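Local coordinates for phenylacetic acid degradation-related protein (Silicibacter sp., PDB 2QWZ) that is a putative thioesterase of the hotdog-fold superfamily that probably hydrolyses acyl-CoA thioesters, perhaps in phenylacetic acid degradation, at residues D27-Y32 with V88-G93. Numbering follows the deposited sequence.
Sequences DGLSAY and VLAHLG
Leu29 and Tyr32, one helical turn apart on helix 26-36, pack against Leu89 and Ala90 near the C-terminal end of helix 73-92, the long helix that the antiparallel sheet wraps in this hotdog fold. The two methyl groups of Leu29 divide their work: CD1 sits against the backbone of the long helix, 4.0 Å from Ala90 N, while CD2 meets Ala90 CB, also at 4.0 Å. Tyr32 engages Leu89 by the edge of its ring. Leu89 CD1 lies in the ring plane, 3.5 Å from Tyr32 CE2, and thus abuts the rim of the ring; the two side chains cross at about a right angle. Both residues of helix 26-36 hold CG anti to the backbone N (chi1 -170° for Leu29 and -173° for Tyr32), which carries the leucine methyls and the ring across to the same partner helix.

No hydrogen bond links the segments, and all four touching residues are buried. The short helical segments approach to 10.6 Å between axes, with 112° between their directions, a spacing bridged by side chains. Further out, Ile46 and Leu49 of strand 44-49 pack on Leu29, Leu49 also reaches Ala90, and Arg94 touches Tyr32. Past Leu89 and Ala90 the long helix ends: Gly93, with positive phi, is the first residue to leave the helical conformation, yet Gly93 N still donates to Leu89 O at 2.9 Å.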
loop_
_atom_site.group_PDB
_atom_site.type_symbol
_atom_site.label_atom_id
_atom_site.label_comp_id
_atom_site.label_asym_id
_atom_site.label_seq_id
_atom_site.Cartn_x
_atom_site.Cartn_y
_atom_site.Cartn_z
ATOM N N ASP A 27 -10.663 5.542 29.825
ATOM C CA ASP A 27 -9.706 5.978 30.816
ATOM C C ASP A 27 -8.679 4.881 31.139
ATOM O O ASP A 27 -7.498 5.169 31.322
ATOM C CB ASP A 27 -10.431 6.463 32.080
ATOM C CG ASP A 27 -11.182 7.799 31.874
ATOM O OD1 ASP A 27 -11.032 8.473 30.817
ATOM O OD2 ASP A 27 -11.927 8.178 32.798
ATOM N N GLY A 28 -9.110 3.630 31.175
ATOM C CA GLY A 28 -8.182 2.510 31.377
ATOM C C GLY A 28 -7.234 2.311 30.197
ATOM O O GLY A 28 -6.099 1.840 30.379
ATOM N N LEU A 29 -7.692 2.679 28.990
ATOM C CA LEU A 29 -6.838 2.610 27.810
ATOM C C LEU A 29 -5.861 3.774 27.785
ATOM O O LEU A 29 -4.678 3.578 27.544
ATOM C CB LEU A 29 -7.654 2.584 26.520
ATOM C CG LEU A 29 -6.873 2.265 25.242
ATOM C CD1 LEU A 29 -6.307 0.831 25.278
ATOM C CD2 LEU A 29 -7.781 2.479 24.068
ATOM N N SER A 30 -6.356 4.981 28.040
ATOM C CA SER A 30 -5.486 6.147 28.190
ATOM C C SER A 30 -4.335 5.921 29.170
ATOM O O SER A 30 -3.210 6.356 28.915
ATOM C CB SER A 30 -6.288 7.361 28.636
ATOM O OG SER A 30 -7.261 7.714 27.675
ATOM N N ALA A 31 -4.634 5.235 30.276
ATOM C CA ALA A 31 -3.684 4.935 31.338
ATOM C C ALA A 31 -2.694 3.866 30.924
ATOM O O ALA A 31 -1.524 3.922 31.294
ATOM C CB ALA A 31 -4.445 4.459 32.617
ATOM N N TYR A 32 -3.170 2.860 30.202
ATOM C CA TYR A 32 -2.294 1.799 29.725
ATOM C C TYR A 32 -1.365 2.264 28.618
ATOM O O TYR A 32 -0.289 1.725 28.467
ATOM C CB TYR A 32 -3.090 0.588 29.233
ATOM C CG TYR A 32 -2.180 -0.575 28.901
ATOM C CD1 TYR A 32 -1.571 -1.303 29.915
ATOM C CD2 TYR A 32 -1.888 -0.915 27.579
ATOM C CE1 TYR A 32 -0.717 -2.356 29.632
ATOM C CE2 TYR A 32 -1.029 -1.968 27.287
ATOM C CZ TYR A 32 -0.452 -2.681 28.321
ATOM O OH TYR A 32 0.397 -3.728 28.062
ATOM N N VAL A 88 -6.617 -1.999 18.723
ATOM C CA VAL A 88 -6.323 -3.414 18.801
ATOM C C VAL A 88 -6.147 -3.821 20.256
ATOM O O VAL A 88 -6.789 -4.756 20.707
ATOM C CB VAL A 88 -5.111 -3.796 17.937
ATOM C CG1 VAL A 88 -4.731 -5.234 18.187
ATOM C CG2 VAL A 88 -5.439 -3.600 16.506
ATOM N N LEU A 89 -5.345 -3.071 21.000
ATOM C CA LEU A 89 -5.165 -3.284 22.452
ATOM C C LEU A 89 -6.433 -3.159 23.305
ATOM O O LEU A 89 -6.572 -3.864 24.295
ATOM C CB LEU A 89 -4.138 -2.301 23.034
ATOM C CG LEU A 89 -2.667 -2.698 23.084
ATOM C CD1 LEU A 89 -1.935 -1.679 23.967
ATOM C CD2 LEU A 89 -2.457 -4.110 23.613
ATOM N N ALA A 90 -7.325 -2.249 22.942
ATOM C CA ALA A 90 -8.636 -2.103 23.587
ATOM C C ALA A 90 -9.445 -3.403 23.567
ATOM O O ALA A 90 -10.262 -3.664 24.463
ATOM C CB ALA A 90 -9.416 -0.998 22.913
ATOM N N HIS A 91 -9.207 -4.221 22.546
ATOM C CA HIS A 91 -9.850 -5.527 22.399
ATOM C C HIS A 91 -9.004 -6.680 22.968
ATOM O O HIS A 91 -9.538 -7.593 23.574
ATOM C CB HIS A 91 -10.179 -5.750 20.925
ATOM C CG HIS A 91 -11.225 -4.796 20.387
ATOM N ND1 HIS A 91 -10.924 -3.513 19.988
ATOM C CD2 HIS A 91 -12.566 -4.924 20.229
ATOM C CE1 HIS A 91 -12.024 -2.896 19.578
ATOM N NE2 HIS A 91 -13.040 -3.730 19.703
ATOM N N LEU A 92 -7.692 -6.637 22.805
ATOM C CA LEU A 92 -6.842 -7.783 23.143
ATOM C C LEU A 92 -6.255 -7.761 24.544
ATOM O O LEU A 92 -5.891 -8.820 25.075
ATOM C CB LEU A 92 -5.715 -7.928 22.129
ATOM C CG LEU A 92 -6.124 -8.310 20.701
ATOM C CD1 LEU A 92 -4.877 -8.497 19.838
ATOM C CD2 LEU A 92 -6.993 -9.557 20.679
ATOM N N GLY A 93 -6.128 -6.576 25.132
ATOM C CA GLY A 93 -5.668 -6.456 26.514
ATOM C C GLY A 93 -4.161 -6.340 26.702
ATOM O O GLY A 93 -3.406 -6.252 25.733
#